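Local atomic coordinates of nitrate reductase (PDB entry 5YLY), a protein that catalyses the first step of nitrate assimilation, probably the NADH-dependent reduction of nitrate to nitrite, its cytochrome b5 reductase domain carrying FAD. Residues Met167-Gly170 against Pro176-Gln179; Leu196-Gln201 against Pro210-Leu215. All blocks are in the same frame, centred on the assembly; numbering follows the deposited sequence.

Interaction 1: residues Met167-Gly170 against Pro176-Gln179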
loop_
_atom_site.group_PDB
_atom_site.type_symbol
_atom_site.label_atom_id
_atom_site.label_comp_id
_atom_site.label_asym_id
_atom_site.label_seq_id
_atom_site.Cartn_x
_atom_site.Cartn_y
_atom_site.Cartn_z
ATOM N N MET A 167 -7.831 -4.769 -6.713
ATOM C CA MET A 167 -6.543 -4.321 -6.224
ATOM C C MET A 167 -5.532 -5.417 -6.418
ATOM O O MET A 167 -5.767 -6.565 -6.012
ATOM C CB MET A 167 -6.633 -3.968 -4.733
ATOM C CG MET A 167 -7.650 -2.897 -4.446
ATOM S SD MET A 167 -7.716 -2.591 -2.698
ATOM C CE MET A 167 -8.710 -1.171 -2.730
ATOM N N ILE A 168 -4.415 -5.080 -7.064
ATOM C CA ILE A 168 -3.354 -6.054 -7.228
ATOM C C ILE A 168 -2.113 -5.458 -6.592
ATOM O O ILE A 168 -1.647 -4.403 -7.023
ATOM C CB ILE A 168 -3.086 -6.516 -8.681
ATOM C CG1 ILE A 168 -4.379 -6.939 -9.420
ATOM C CG2 ILE A 168 -2.016 -7.622 -8.688
ATOM C CD1 ILE A 168 -4.077 -7.421 -10.941
ATOM N N ALA A 169 -1.581 -6.151 -5.599
ATOM C CA ALA A 169 -0.377 -5.726 -4.907
ATOM C C ALA A 169 0.668 -6.805 -4.920
ATOM O O ALA A 169 0.347 -7.992 -4.866
ATOM C CB ALA A 169 -0.713 -5.354 -3.459
ATOM N N GLY A 170 1.916 -6.370 -4.906
ATOM C CA GLY A 170 3.086 -7.231 -4.767
ATOM C C GLY A 170 3.953 -6.667 -3.661
ATOM O O GLY A 170 4.210 -5.462 -3.648
ATOM N N PRO A 176 -0.497 1.027 -0.240
ATOM C CA PRO A 176 -1.450 1.894 -0.963
ATOM C C PRO A 176 -2.829 1.236 -1.047
ATOM O O PRO A 176 -3.824 1.926 -0.934
ATOM C CB PRO A 176 -0.791 2.056 -2.341
ATOM C CG PRO A 176 0.696 1.931 -2.053
ATOM C CD PRO A 176 0.696 0.768 -1.072
ATOM N N MET A 177 -2.894 -0.115 -1.217
ATOM C CA MET A 177 -4.189 -0.842 -1.266
ATOM C C MET A 177 -4.870 -0.810 0.095
ATOM O O MET A 177 -6.054 -0.488 0.180
ATOM C CB MET A 177 -4.011 -2.328 -1.702
ATOM C CG MET A 177 -3.326 -2.488 -3.026
ATOM S SD MET A 177 -4.063 -1.426 -4.289
ATOM C CE MET A 177 -2.816 -1.528 -5.520
ATOM N N TYR A 178 -4.119 -1.132 1.152
ATOM C CA TYR A 178 -4.635 -1.152 2.529
ATOM C C TYR A 178 -5.284 0.218 2.923
ATOM O O TYR A 178 -6.360 0.255 3.517
ATOM C CB TYR A 178 -3.472 -1.524 3.450
ATOM C CG TYR A 178 -3.857 -1.787 4.883
ATOM C CD1 TYR A 178 -4.755 -2.800 5.215
ATOM C CD2 TYR A 178 -3.328 -1.022 5.915
ATOM C CE1 TYR A 178 -5.103 -3.057 6.547
ATOM C CE2 TYR A 178 -3.627 -1.307 7.255
ATOM C CZ TYR A 178 -4.525 -2.315 7.566
ATOM O OH TYR A 178 -4.819 -2.574 8.895
ATOM N N GLN A 179 -4.670 1.318 2.520
ATOM C CA GLN A 179 -5.193 2.653 2.824
ATOM C C GLN A 179 -6.596 2.835 2.159
ATOM O O GLN A 179 -7.549 3.312 2.804
ATOM C CB GLN A 179 -4.220 3.735 2.297
ATOM C CG GLN A 179 -4.687 5.165 2.600
ATOM C CD GLN A 179 -4.122 6.117 1.599
ATOM O OE1 GLN A 179 -4.493 6.085 0.434
ATOM N NE2 GLN A 179 -3.150 6.924 1.998
#

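Interaction 2: residues Leu196-Gln201 against Pro210-Leu215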
loop_
_atom_site.group_PDB
_atom_site.type_symbol
_atom_site.label_atom_id
_atom_site.label_comp_id
_atom_site.label_asym_id
_atom_site.label_seq_id
_atom_site.Cartn_x
_atom_site.Cartn_y
_atom_site.Cartn_z
ATOM N N LEU A 196 -9.057 -8.087 -3.602
ATOM C CA LEU A 196 -7.611 -7.936 -3.542
ATOM C C LEU A 196 -6.913 -9.217 -3.952
ATOM O O LEU A 196 -7.268 -10.313 -3.483
ATOM C CB LEU A 196 -7.187 -7.525 -2.104
ATOM C CG LEU A 196 -5.665 -7.565 -1.792
ATOM C CD1 LEU A 196 -4.893 -6.501 -2.598
ATOM C CD2 LEU A 196 -5.419 -7.370 -0.273
ATOM N N LEU A 197 -5.884 -9.066 -4.792
ATOM C CA LEU A 197 -5.011 -10.166 -5.180
ATOM C C LEU A 197 -3.608 -9.750 -4.719
ATOM O O LEU A 197 -3.099 -8.713 -5.133
ATOM C CB LEU A 197 -5.103 -10.457 -6.683
ATOM C CG LEU A 197 -4.113 -11.519 -7.249
ATOM C CD1 LEU A 197 -4.246 -12.866 -6.522
ATOM C CD2 LEU A 197 -4.377 -11.769 -8.721
ATOM N N TYR A 198 -3.029 -10.504 -3.785
ATOM C CA TYR A 198 -1.755 -10.088 -3.190
ATOM C C TYR A 198 -0.694 -11.131 -3.441
ATOM O O TYR A 198 -0.812 -12.258 -2.948
ATOM C CB TYR A 198 -1.981 -9.814 -1.677
ATOM C CG TYR A 198 -0.830 -9.218 -0.882
ATOM C CD1 TYR A 198 0.194 -8.508 -1.513
ATOM C CD2 TYR A 198 -0.792 -9.325 0.513
ATOM C CE1 TYR A 198 1.259 -7.972 -0.780
ATOM C CE2 TYR A 198 0.227 -8.733 1.259
ATOM C CZ TYR A 198 1.259 -8.076 0.609
ATOM O OH TYR A 198 2.297 -7.572 1.350
ATOM N N ALA A 199 0.359 -10.745 -4.183
ATOM C CA ALA A 199 1.457 -11.659 -4.546
ATOM C C ALA A 199 2.727 -11.384 -3.747
ATOM O O ALA A 199 3.085 -10.225 -3.534
ATOM C CB ALA A 199 1.760 -11.544 -6.027
ATOM N N ASN A 200 3.408 -12.449 -3.289
ATOM C CA ASN A 200 4.668 -12.329 -2.550
ATOM C C ASN A 200 5.551 -13.500 -2.871
ATOM O O ASN A 200 5.047 -14.515 -3.341
ATOM C CB ASN A 200 4.440 -12.273 -1.041
ATOM C CG ASN A 200 3.747 -11.021 -0.630
ATOM O OD1 ASN A 200 4.334 -9.941 -0.632
ATOM N ND2 ASN A 200 2.450 -11.121 -0.426
ATOM N N GLN A 201 6.850 -13.389 -2.578
ATOM C CA GLN A 201 7.765 -14.495 -2.866
ATOM C C GLN A 201 7.463 -15.714 -1.992
ATOM O O GLN A 201 7.323 -16.829 -2.503
ATOM C CB GLN A 201 9.219 -14.045 -2.691
ATOM C CG GLN A 201 9.877 -13.526 -3.964
ATOM C CD GLN A 201 11.190 -12.863 -3.631
ATOM O OE1 GLN A 201 11.224 -11.706 -3.192
ATOM N NE2 GLN A 201 12.276 -13.622 -3.694
ATOM N N PRO A 210 -2.695 -10.650 9.412
ATOM C CA PRO A 210 -3.800 -10.681 10.401
ATOM C C PRO A 210 -4.820 -9.569 10.142
ATOM O O PRO A 210 -6.025 -9.809 10.209
ATOM C CB PRO A 210 -3.065 -10.491 11.735
ATOM C CG PRO A 210 -1.707 -11.117 11.488
ATOM C CD PRO A 210 -1.390 -10.554 10.104
ATOM N N GLU A 211 -4.336 -8.374 9.797
ATOM C CA GLU A 211 -5.179 -7.200 9.523
ATOM C C GLU A 211 -6.033 -7.411 8.299
ATOM O O GLU A 211 -7.220 -7.086 8.328
ATOM C CB GLU A 211 -4.353 -5.924 9.362
ATOM C CG GLU A 211 -3.729 -5.456 10.666
ATOM C CD GLU A 211 -2.471 -6.174 11.131
ATOM O OE1 GLU A 211 -1.949 -7.059 10.413
ATOM O OE2 GLU A 211 -2.008 -5.847 12.243
ATOM N N LEU A 212 -5.440 -7.967 7.227
ATOM C CA LEU A 212 -6.185 -8.265 6.003
ATOM C C LEU A 212 -7.252 -9.304 6.281
ATOM O O LEU A 212 -8.407 -9.126 5.869
ATOM C CB LEU A 212 -5.254 -8.749 4.889
ATOM C CG LEU A 212 -4.303 -7.692 4.281
ATOM C CD1 LEU A 212 -3.296 -8.371 3.338
ATOM C CD2 LEU A 212 -5.092 -6.592 3.551
ATOM N N GLU A 213 -6.883 -10.391 6.975
ATOM C CA GLU A 213 -7.863 -11.421 7.323
ATOM C C GLU A 213 -9.012 -10.862 8.185
ATOM O O GLU A 213 -10.160 -11.223 7.954
ATOM C CB GLU A 213 -7.195 -12.639 7.963
ATOM C CG GLU A 213 -6.407 -13.436 6.918
ATOM C CD GLU A 213 -7.231 -13.881 5.718
ATOM O OE1 GLU A 213 -8.138 -14.720 5.913
ATOM O OE2 GLU A 213 -7.062 -13.304 4.618
ATOM N N ALA A 214 -8.696 -9.962 9.141
ATOM C CA ALA A 214 -9.718 -9.356 10.012
ATOM C C ALA A 214 -10.673 -8.451 9.205
ATOM O O ALA A 214 -11.865 -8.427 9.508
ATOM C CB ALA A 214 -9.071 -8.585 11.142
ATOM N N LEU A 215 -10.167 -7.762 8.167
ATOM C CA LEU A 215 -11.021 -6.944 7.287
ATOM C C LEU A 215 -11.972 -7.829 6.500
ATOM O O LEU A 215 -13.154 -7.511 6.392
ATOM C CB LEU A 215 -10.182 -6.114 6.288
ATOM C CG LEU A 215 -9.540 -4.821 6.777
ATOM C CD1 LEU A 215 -8.693 -4.192 5.651
ATOM C CD2 LEU A 215 -10.617 -3.782 7.224
#

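Interaction 1: residues Met167-Gly170 against Pro176-Gln179
M177 reaches from the helix onto strand residues M167, I168 and A169, and every close approach between the two segments involves it. Its SD lies 3.6 Å from M167 CB, and its CG lies 3.9 Å from A169 CB. The terminal methyl goes furthest: M177 CE stops 3.4 Å from I168 O, against the strand backbone, while CB of I168 points away from the helix. The M167 chain is extended beyond CG (chi2 178°), so that the two methionines slide past each other head to tail and M167 SD comes within 3.8 Å of M177 CB, near the helix backbone. The bend in M177 at chi2 (-49°) turns SD towards M167 CB. No hydrogen bond crosses the contact; the side chains meet by apolar packing, with one methyl resting against a backbone carbonyl, burying 195 Å² with both sides summed. Were M177 replaced by alanine, M167 CB and A169 CB would probably lose their helix partner and a gap would open over the strand backbone at I168. P176, which precedes M177 on the helix, lines the FAD pocket and touches the cofactor. Further out, backbone hydrogen bonds from M167 and A169 to L197, and from I168 to V262 and C264, fix the strand between its two neighbours. V262 and C264 of strand 259-264 also touch the M177 side chain. Strand 164-170 thus sits inside the parallel sheet, between strands 193-200 and 259-264, with helix 174-185 packed across it as the helix of a beta-alpha-beta unit.

Interaction 2: residues Leu196-Gln201 against Pro210-Leu215
L212 meets L196 and Y198 with its two methyl groups, one for each strand residue. From CB, the chain starts towards the strand with CG anti to the carbonyl carbon (chi1 -70°), and neither CB nor CG comes within 4.2 Å of the opposite segment; the contact is made wholly at the branched end. There L212 CD2 lies 3.9 Å from L196 CD2, a methyl-to-methyl approach between side chains crossing at about a right angle. The other methyl, L212 CD1, comes obliquely to the Y198 ring, 3.9 Å from Y198 CD2. The Y198 ring is fixed in two ways: N200 ND2 stands 3.3 Å above its plane, over the centre of one face, and its hydroxyl is engaged outside the two segments, in hydrogen bonds with G171 O and L207 N. These bonds satisfy the buried polar tip and probably restrain the ring against which L212 rests. Between the segments there is no hydrogen bond, and the 103 Å² buried, both sides summed, comes from three buried side chains. I225 and Y227 of strand 223-229 also touch L212, so the L212 side chain touches two neighbouring strands. Strand 193-200, helix 209-218 and strand 223-229 form a beta-alpha-beta crossover, with the helix laid against a parallel sheet, the arrangement of the NAD-binding domain in the ferredoxin reductase family.

In the fold
Interactions 1 and 2 are both buried and mainly apolar, and neither has a hydrogen bond across its own segments. They follow in series along the chain, each packing a helix on the same parallel sheet, with centres 9 Å apart. The centre of interaction 1 lies about 5 Å from the centre of the chain, that of interaction 2 about 11 Å. Interaction 1 uses long unbranched methionine chains, one of which reaches a backbone carbonyl; interaction 2 uses leucine methyls and a tyrosine ring, and buries roughly half the area. Polar chemistry joins the two instead: A169 O to A199 N, at 2.8 Å, is a probable hydrogen bond between adjacent strands. The helices also meet, where Y178 packs on E211.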